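Local coordinates for protein glycerophosphodiester phosphodiesterase (Cytophaga hutchinsonii ATCC 33406, PDB 3CH0) that is a member of the glycerophosphodiester phosphodiesterase family of enzymes, which are built on a TIM-barrel fold, at residues T123-S128 and A165-R170; G201-Q206 and D230-L235. All coordinates share one frame; numbering follows the deposited sequence. Where two conformers were deposited one is given.

Contact 1 of 2, residues T123-S128 and A165-R170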
ATOM      1  N   THR A 123      -5.604 -14.848  -5.170  1.00 15.12           N
ATOM      2  CA  THR A 123      -6.243 -14.270  -6.344  1.00 16.62           C
ATOM      3  C   THR A 123      -5.210 -13.814  -7.367  1.00 15.92           C
ATOM      4  O   THR A 123      -5.305 -14.135  -8.565  1.00 16.53           O
ATOM      5  CB  THR A 123      -7.171 -13.048  -5.972  1.00 18.20           C
ATOM      6  OG1 THR A 123      -8.218 -13.497  -5.111  1.00 21.58           O
ATOM      7  CG2 THR A 123      -7.751 -12.328  -7.216  1.00 21.26           C
ATOM      8  N   ALA A 124      -4.245 -13.011  -6.943  1.00 14.03           N
ATOM      9  CA  ALA A 124      -3.254 -12.464  -7.814  1.00 12.95           C
ATOM     10  C   ALA A 124      -2.388 -13.570  -8.439  1.00 14.12           C
ATOM     11  O   ALA A 124      -2.087 -13.516  -9.624  1.00 14.92           O
ATOM     12  CB  ALA A 124      -2.387 -11.438  -7.062  1.00 13.41           C
ATOM     13  N   GLU A 125      -1.946 -14.522  -7.619  1.00 14.45           N
ATOM     14  CA  GLU A 125      -1.093 -15.586  -8.124  1.00 14.34           C
ATOM     15  C   GLU A 125      -1.810 -16.460  -9.139  1.00 16.82           C
ATOM     16  O   GLU A 125      -1.148 -16.988 -10.032  1.00 17.92           O
ATOM     17  CB  GLU A 125      -0.577 -16.456  -6.987  1.00 14.49           C
ATOM     18  CG  GLU A 125       0.427 -15.710  -6.114  1.00 13.58           C
ATOM     19  CD  GLU A 125       1.663 -15.272  -6.873  1.00 15.03           C
ATOM     20  OE1 GLU A 125       2.434 -16.168  -7.324  1.00 16.70           O
ATOM     21  OE2 GLU A 125       1.915 -14.032  -7.061  1.00 14.61           O
ATOM     22  N   LYS A 126      -3.111 -16.671  -8.952  1.00 17.12           N
ATOM     23  CA  LYS A 126      -3.865 -17.477  -9.970  1.00 15.54           C
ATOM     24  C   LYS A 126      -3.861 -16.754 -11.316  1.00 19.28           C
ATOM     25  O   LYS A 126      -3.839 -17.395 -12.397  1.00 21.28           O
ATOM     26  CB  LYS A 126      -5.309 -17.690  -9.514  1.00 17.77           C
ATOM     27  CG  LYS A 126      -6.163 -18.484 -10.509  1.00 27.34           C
ATOM     28  N   LEU A 127      -3.914 -15.432 -11.292  1.00 16.80           N
ATOM     29  CA  LEU A 127      -4.011 -14.642 -12.504  1.00 16.22           C
ATOM     30  C   LEU A 127      -2.666 -14.355 -13.132  1.00 19.94           C
ATOM     31  O   LEU A 127      -2.595 -14.178 -14.345  1.00 20.95           O
ATOM     32  CB  LEU A 127      -4.713 -13.331 -12.243  1.00 15.71           C
ATOM     33  CG  LEU A 127      -6.209 -13.470 -11.903  1.00 16.03           C
ATOM     34  CD1 LEU A 127      -6.878 -12.151 -11.360  1.00 21.87           C
ATOM     35  CD2 LEU A 127      -6.945 -13.970 -13.204  1.00 23.53           C
ATOM     36  N   SER A 128      -1.598 -14.286 -12.326  1.00 16.91           N
ATOM     37  CA  SER A 128      -0.323 -13.926 -12.876  1.00 19.34           C
ATOM     38  C   SER A 128       0.821 -14.482 -12.041  1.00 20.60           C
ATOM     39  O   SER A 128       0.816 -14.438 -10.803  1.00 24.82           O
ATOM     40  CB  SER A 128      -0.224 -12.407 -12.916  1.00 22.96           C
ATOM     41  OG  SER A 128       1.093 -11.986 -13.206  1.00 22.13           O
ATOM     42  N   ALA A 165       3.280 -18.503   0.425  1.00 16.08           N
ATOM     43  CA  ALA A 165       2.900 -18.345  -0.996  1.00 14.48           C
ATOM     44  C   ALA A 165       4.073 -18.332  -1.938  1.00 13.34           C
ATOM     45  O   ALA A 165       3.898 -18.194  -3.165  1.00 16.39           O
ATOM     46  CB  ALA A 165       2.073 -17.039  -1.169  1.00 16.38           C
ATOM     47  N   HIS A 166       5.290 -18.347  -1.389  1.00 14.66           N
ATOM     48  CA  HIS A 166       6.481 -18.295  -2.173  1.00 15.03           C
ATOM     49  C   HIS A 166       6.560 -17.088  -3.092  1.00 16.31           C
ATOM     50  O   HIS A 166       7.015 -17.170  -4.227  1.00 19.02           O
ATOM     51  CB  HIS A 166       6.628 -19.613  -2.984  1.00 19.70           C
ATOM     52  CG  HIS A 166       6.661 -20.819  -2.104  1.00 25.31           C
ATOM     53  ND1 HIS A 166       7.833 -21.287  -1.548  1.00 39.07           N
ATOM     54  CD2 HIS A 166       5.667 -21.581  -1.592  1.00 37.08           C
ATOM     55  CE1 HIS A 166       7.563 -22.321  -0.775  1.00 36.27           C
ATOM     56  NE2 HIS A 166       6.256 -22.509  -0.770  1.00 32.99           N
ATOM     57  N   ILE A 167       6.174 -15.932  -2.546  1.00 16.61           N
ATOM     58  CA  ILE A 167       6.208 -14.708  -3.330  1.00 13.80           C
ATOM     59  C   ILE A 167       7.320 -13.697  -2.919  1.00 13.88           C
ATOM     60  O   ILE A 167       7.380 -12.589  -3.420  1.00 14.09           O
ATOM     61  CB  ILE A 167       4.824 -13.973  -3.349  1.00 14.65           C
ATOM     62  CG1 ILE A 167       4.421 -13.525  -1.934  1.00 13.20           C
ATOM     63  CG2 ILE A 167       3.719 -14.849  -4.015  1.00 16.52           C
ATOM     64  CD1 ILE A 167       3.157 -12.697  -1.909  1.00 11.26           C
ATOM     65  N   THR A 168       8.251 -14.140  -2.087  1.00 13.63           N
ATOM     66  CA  THR A 168       9.336 -13.292  -1.603  1.00 15.24           C
ATOM     67  C   THR A 168      10.022 -12.455  -2.654  1.00 18.16           C
ATOM     68  O   THR A 168      10.206 -11.264  -2.446  1.00 16.47           O
ATOM     69  CB  THR A 168      10.410 -14.175  -0.894  1.00 16.39           C
ATOM     70  OG1 THR A 168       9.761 -14.838   0.185  1.00 18.39           O
ATOM     71  CG2 THR A 168      11.629 -13.353  -0.461  1.00 16.56           C
ATOM     72  N   ASP A 169      10.384 -13.033  -3.791  0.50 16.42           N
ATOM     73  CA  ASP A 169      11.186 -12.298  -4.751  0.50 16.47           C
ATOM     74  C   ASP A 169      10.383 -11.303  -5.580  0.50 14.62           C
ATOM     75  O   ASP A 169      10.963 -10.563  -6.343  0.50 16.42           O
ATOM     76  CB  ASP A 169      11.980 -13.230  -5.662  0.50 16.79           C
ATOM     77  CG  ASP A 169      13.022 -14.033  -4.900  0.50 16.77           C
ATOM     78  OD1 ASP A 169      13.500 -13.574  -3.822  0.50 20.82           O
ATOM     79  OD2 ASP A 169      13.380 -15.111  -5.408  0.50 29.13           O
ATOM     80  N   ARG A 170       9.054 -11.315  -5.415  1.00 13.65           N
ATOM     81  CA  ARG A 170       8.169 -10.352  -6.080  1.00 13.13           C
ATOM     82  C   ARG A 170       7.467  -9.419  -5.072  1.00 12.71           C
ATOM     83  O   ARG A 170       6.493  -8.788  -5.413  1.00 13.80           O
ATOM     84  CB  ARG A 170       7.136 -11.079  -6.963  1.00 13.47           C
ATOM     85  CG  ARG A 170       7.790 -11.568  -8.235  1.00 12.08           C
ATOM     86  CD  ARG A 170       6.866 -12.314  -9.156  1.00 15.30           C
ATOM     87  NE  ARG A 170       6.500 -13.600  -8.620  1.00 15.02           N
ATOM     88  CZ  ARG A 170       5.284 -13.982  -8.238  1.00 15.58           C
ATOM     89  NH1 ARG A 170       4.210 -13.200  -8.331  1.00 14.09           N
ATOM     90  NH2 ARG A 170       5.104 -15.215  -7.780  1.00 17.22           N
TER
HETATM   91  O   HOH W   1       2.841 -18.518  -5.895  1.00 34.77           O
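Glu125 OE2 is gripped by two groups: Arg170 NH1 donates to it at 2.8 Å, and Tyr133 OH of strand 132-137 is also hydrogen-bonded to it. Beside it, Glu125 OE1 takes Arg170 NH2 at 2.9 Å, completing an end-on, two-nitrogen salt bridge. The NH1 bond uses the syn lone pair of OE2, and the NH2 bond reaches OE1 on its syn side, though 21° out of the carboxylate plane. Both bonds are fairly straight, and carboxylate and guanidinium are nearly coplanar, 27° apart. The glutamate chain folds at CG (chi2 -61°), while the arginine bends at chi3 to come back from the opposite direction. Ile167 lies across the glutamate, its CG2 touching Glu125 CD at 3.5 Å. A water gives one hydrogen to OE1 at 2.8 Å and the other to Ala165 O at 2.9 Å, joining the carboxylate to the backbone just where a Schellman motif at His166 ends helix 151-164. Arg170 NH1 also donates to Ile131 O. The paired bonds restrict rotation of both flat groups, and the ion pair ties the end of helix 117-127 to the loop leading into strand 171-175. With an arginine, a tyrosine and a water round it, the carboxylate is probably stabilised in its ionised form.

Contact 2 of 2, residues G201-Q206 and D230-L235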
ATOM      1  N   GLY A 201      12.464  17.412   5.125  1.00 13.52           N
ATOM      2  CA  GLY A 201      13.823  17.011   5.407  1.00 15.83           C
ATOM      3  C   GLY A 201      14.651  16.814   4.171  1.00 16.27           C
ATOM      4  O   GLY A 201      14.174  16.423   3.086  1.00 14.80           O
ATOM      5  N   THR A 202      15.939  17.070   4.307  1.00 14.63           N
ATOM      6  CA  THR A 202      16.850  16.664   3.253  1.00 12.58           C
ATOM      7  C   THR A 202      16.865  15.138   3.093  1.00 12.78           C
ATOM      8  O   THR A 202      16.554  14.393   4.051  1.00 14.88           O
ATOM      9  CB  THR A 202      18.295  17.136   3.516  1.00 14.21           C
ATOM     10  OG1 THR A 202      18.798  16.472   4.675  1.00 16.71           O
ATOM     11  CG2 THR A 202      18.335  18.674   3.731  1.00 15.09           C
ATOM     12  N   LEU A 203      17.232  14.684   1.909  1.00 13.80           N
ATOM     13  CA  LEU A 203      17.359  13.260   1.679  1.00 13.00           C
ATOM     14  C   LEU A 203      18.337  12.657   2.675  1.00 16.92           C
ATOM     15  O   LEU A 203      18.094  11.592   3.213  1.00 16.44           O
ATOM     16  CB  LEU A 203      17.761  12.939   0.239  1.00 12.80           C
ATOM     17  CG  LEU A 203      18.037  11.502  -0.158  1.00 13.97           C
ATOM     18  CD1 LEU A 203      16.694  10.772  -0.158  1.00 16.45           C
ATOM     19  CD2 LEU A 203      18.680  11.371  -1.545  1.00 14.67           C
ATOM     20  N   LYS A 204      19.474  13.336   2.908  1.00 15.68           N
ATOM     21  CA  LYS A 204      20.466  12.835   3.853  1.00 18.18           C
ATOM     22  C   LYS A 204      19.873  12.658   5.239  1.00 14.73           C
ATOM     23  O   LYS A 204      20.096  11.642   5.873  1.00 16.35           O
ATOM     24  CB  LYS A 204      21.632  13.822   3.923  1.00 21.12           C
ATOM     25  CG  LYS A 204      22.702  13.446   4.924  1.00 24.60           C
ATOM     26  CD  LYS A 204      23.948  14.384   4.804  1.00 28.03           C
ATOM     27  CE  LYS A 204      24.977  14.125   5.949  1.00 30.48           C
ATOM     28  N   LYS A 205      19.110  13.642   5.711  0.50 12.92           N
ATOM     29  CA  LYS A 205      18.511  13.548   7.046  0.50 13.60           C
ATOM     30  C   LYS A 205      17.376  12.480   7.140  0.50 13.74           C
ATOM     31  O   LYS A 205      17.115  11.940   8.223  0.50 13.65           O
ATOM     32  CB  LYS A 205      18.001  14.902   7.554  0.50 14.09           C
ATOM     33  CG  LYS A 205      19.084  15.928   7.916  0.50 18.81           C
ATOM     34  CD  LYS A 205      19.829  15.583   9.196  0.50 20.47           C
ATOM     35  CE  LYS A 205      20.753  16.738   9.629  0.50 24.48           C
ATOM     36  NZ  LYS A 205      20.036  18.057   9.685  0.50 28.76           N
ATOM     37  N   GLN A 206      16.697  12.212   6.028  1.00 14.69           N
ATOM     38  CA  GLN A 206      15.706  11.136   6.014  1.00 12.12           C
ATOM     39  C   GLN A 206      16.444   9.786   6.063  1.00 12.00           C
ATOM     40  O   GLN A 206      16.041   8.906   6.785  1.00 12.81           O
ATOM     41  CB  GLN A 206      14.792  11.199   4.772  1.00 12.08           C
ATOM     42  CG  GLN A 206      13.922  12.474   4.698  1.00 13.00           C
ATOM     43  CD  GLN A 206      12.914  12.634   5.833  1.00 14.70           C
ATOM     44  OE1 GLN A 206      12.862  11.843   6.773  1.00 13.92           O
ATOM     45  NE2 GLN A 206      12.039  13.603   5.695  1.00 12.64           N
ATOM     46  N   ASP A 230      18.487  11.871  -8.213  1.00 16.40           N
ATOM     47  CA  ASP A 230      19.841  11.547  -8.669  1.00 17.59           C
ATOM     48  C   ASP A 230      20.710  11.051  -7.499  1.00 13.57           C
ATOM     49  O   ASP A 230      21.451  10.063  -7.656  1.00 16.04           O
ATOM     50  CB  ASP A 230      20.479  12.774  -9.323  1.00 15.84           C
ATOM     51  CG  ASP A 230      19.876  13.109 -10.644  1.00 16.98           C
ATOM     52  OD1 ASP A 230      19.222  12.238 -11.268  1.00 18.83           O
ATOM     53  OD2 ASP A 230      20.137  14.248 -11.084  1.00 20.16           O
ATOM     54  N   ALA A 231      20.583  11.663  -6.326  1.00 14.40           N
ATOM     55  CA  ALA A 231      21.281  11.214  -5.134  1.00 15.45           C
ATOM     56  C   ALA A 231      20.873   9.793  -4.723  1.00 14.52           C
ATOM     57  O   ALA A 231      21.697   8.950  -4.350  1.00 16.47           O
ATOM     58  CB  ALA A 231      21.122  12.211  -3.975  1.00 15.47           C
ATOM     59  N   ALA A 232      19.566   9.534  -4.773  1.00 14.43           N
ATOM     60  CA  ALA A 232      19.039   8.218  -4.414  1.00 15.16           C
ATOM     61  C   ALA A 232      19.561   7.167  -5.383  1.00 14.87           C
ATOM     62  O   ALA A 232      19.992   6.102  -4.935  1.00 16.20           O
ATOM     63  CB  ALA A 232      17.476   8.254  -4.385  1.00 14.46           C
ATOM     64  N   HIS A 233      19.567   7.484  -6.682  1.00 14.94           N
ATOM     65  CA  HIS A 233      20.106   6.604  -7.704  1.00 15.77           C
ATOM     66  C   HIS A 233      21.583   6.260  -7.458  1.00 16.10           C
ATOM     67  O   HIS A 233      21.976   5.119  -7.620  1.00 18.70           O
ATOM     68  CB  HIS A 233      19.932   7.211  -9.085  1.00 17.18           C
ATOM     69  CG  HIS A 233      18.525   7.120  -9.588  1.00 14.40           C
ATOM     70  ND1 HIS A 233      18.059   7.818 -10.690  1.00 14.40           N
ATOM     71  CD2 HIS A 233      17.480   6.372  -9.139  1.00 19.81           C
ATOM     72  CE1 HIS A 233      16.789   7.507 -10.883  1.00 16.69           C
ATOM     73  NE2 HIS A 233      16.412   6.647  -9.951  1.00 15.16           N
ATOM     74  N   LYS A 234      22.364   7.231  -7.019  0.50 18.42           N
ATOM     75  CA  LYS A 234      23.795   7.010  -6.755  0.50 18.50           C
ATOM     76  C   LYS A 234      24.033   6.097  -5.561  0.50 19.63           C
ATOM     77  O   LYS A 234      25.122   5.516  -5.415  0.50 20.58           O
ATOM     78  CB  LYS A 234      24.485   8.348  -6.534  0.50 19.63           C
ATOM     79  CG  LYS A 234      24.479   9.217  -7.761  0.50 24.43           C
ATOM     80  CD  LYS A 234      25.857   9.409  -8.347  0.50 29.28           C
ATOM     81  CE  LYS A 234      25.818  10.433  -9.485  0.50 28.36           C
ATOM     82  NZ  LYS A 234      25.094  11.702  -9.114  0.50 29.45           N
ATOM     83  N   LEU A 235      23.033   5.994  -4.689  1.00 17.72           N
ATOM     84  CA  LEU A 235      23.032   5.006  -3.594  1.00 18.77           C
ATOM     85  C   LEU A 235      22.441   3.654  -3.987  1.00 17.79           C
ATOM     86  O   LEU A 235      22.399   2.721  -3.171  1.00 22.85           O
ATOM     87  CB  LEU A 235      22.289   5.576  -2.373  1.00 19.83           C
ATOM     88  CG  LEU A 235      22.941   6.745  -1.623  1.00 19.96           C
ATOM     89  CD1 LEU A 235      21.931   7.404  -0.677  1.00 22.38           C
ATOM     90  CD2 LEU A 235      24.228   6.266  -0.859  1.00 23.38           C
TER
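Two helices on the outside of the TIM barrel meet here: the short helix 203-207, which follows strand 192-197, and helix 226-234, which follows strand 216-219. The touch is made by one leucine branch. Leu203 CD2 lies 3.5 Å from Ala231 CB, a close methyl-to-methyl approach, and continues on to the backbone of the next residue, 3.8 Å from Ala232 N. Its distance to Ala232 CB is longer, 4.4 Å, so the branch rests chiefly on the Ala231 methyl and the peptide joining the two alanines. With CG anti to the backbone N (chi1 176°), the leucine reaches toward the other helix and presents CD2 to it. The neighbouring alanines offer only short side chains, which allows that methyl to come right up to the helix backbone. No hydrogen bond crosses between the two segments; the join is apolar. The leucine also packs on Tyr217 of strand 216-219, the strand between the two helices in sequence, and is buried between sheet and helix.

The residue just before it caps the helix. Thr202 is the N-cap: its OG1 accepts from Lys205 N at 3.0 Å, with an angle of 158° at the hydrogen, while Gln206 N bonds to Thr202 O at 2.9 Å and closes the first turn. In the other helix, Lys234 N bonds to Asp230 O at 3.0 Å across the turn that carries both alanines. Parallel strands 192-197 and 216-219 lie side by side beneath, and this pairing of successive outer helices through small and branched apolar side chains fits the beta-alpha repeat of a TIM barrel.

Both contacts involve helices that pack round the barrel, but no element is common to them. Their centres are 31 Å apart and their nearest atoms about 18 Å. Along the chain they run in series, contact 1 closing before contact 2 opens. Contact 1 is partly buried and mainly polar, a helix end meeting a loop through charge, water and a tyrosine from the sheet. Contact 2 is buried and apolar in its side-chain contacts, with no hydrogen bond across, helix against helix. Each also reaches the barrel wall through a tyrosine, but differently: Tyr133 supplies a hydrogen bond in contact 1, whereas Tyr217 offers packing to the leucine of contact 2.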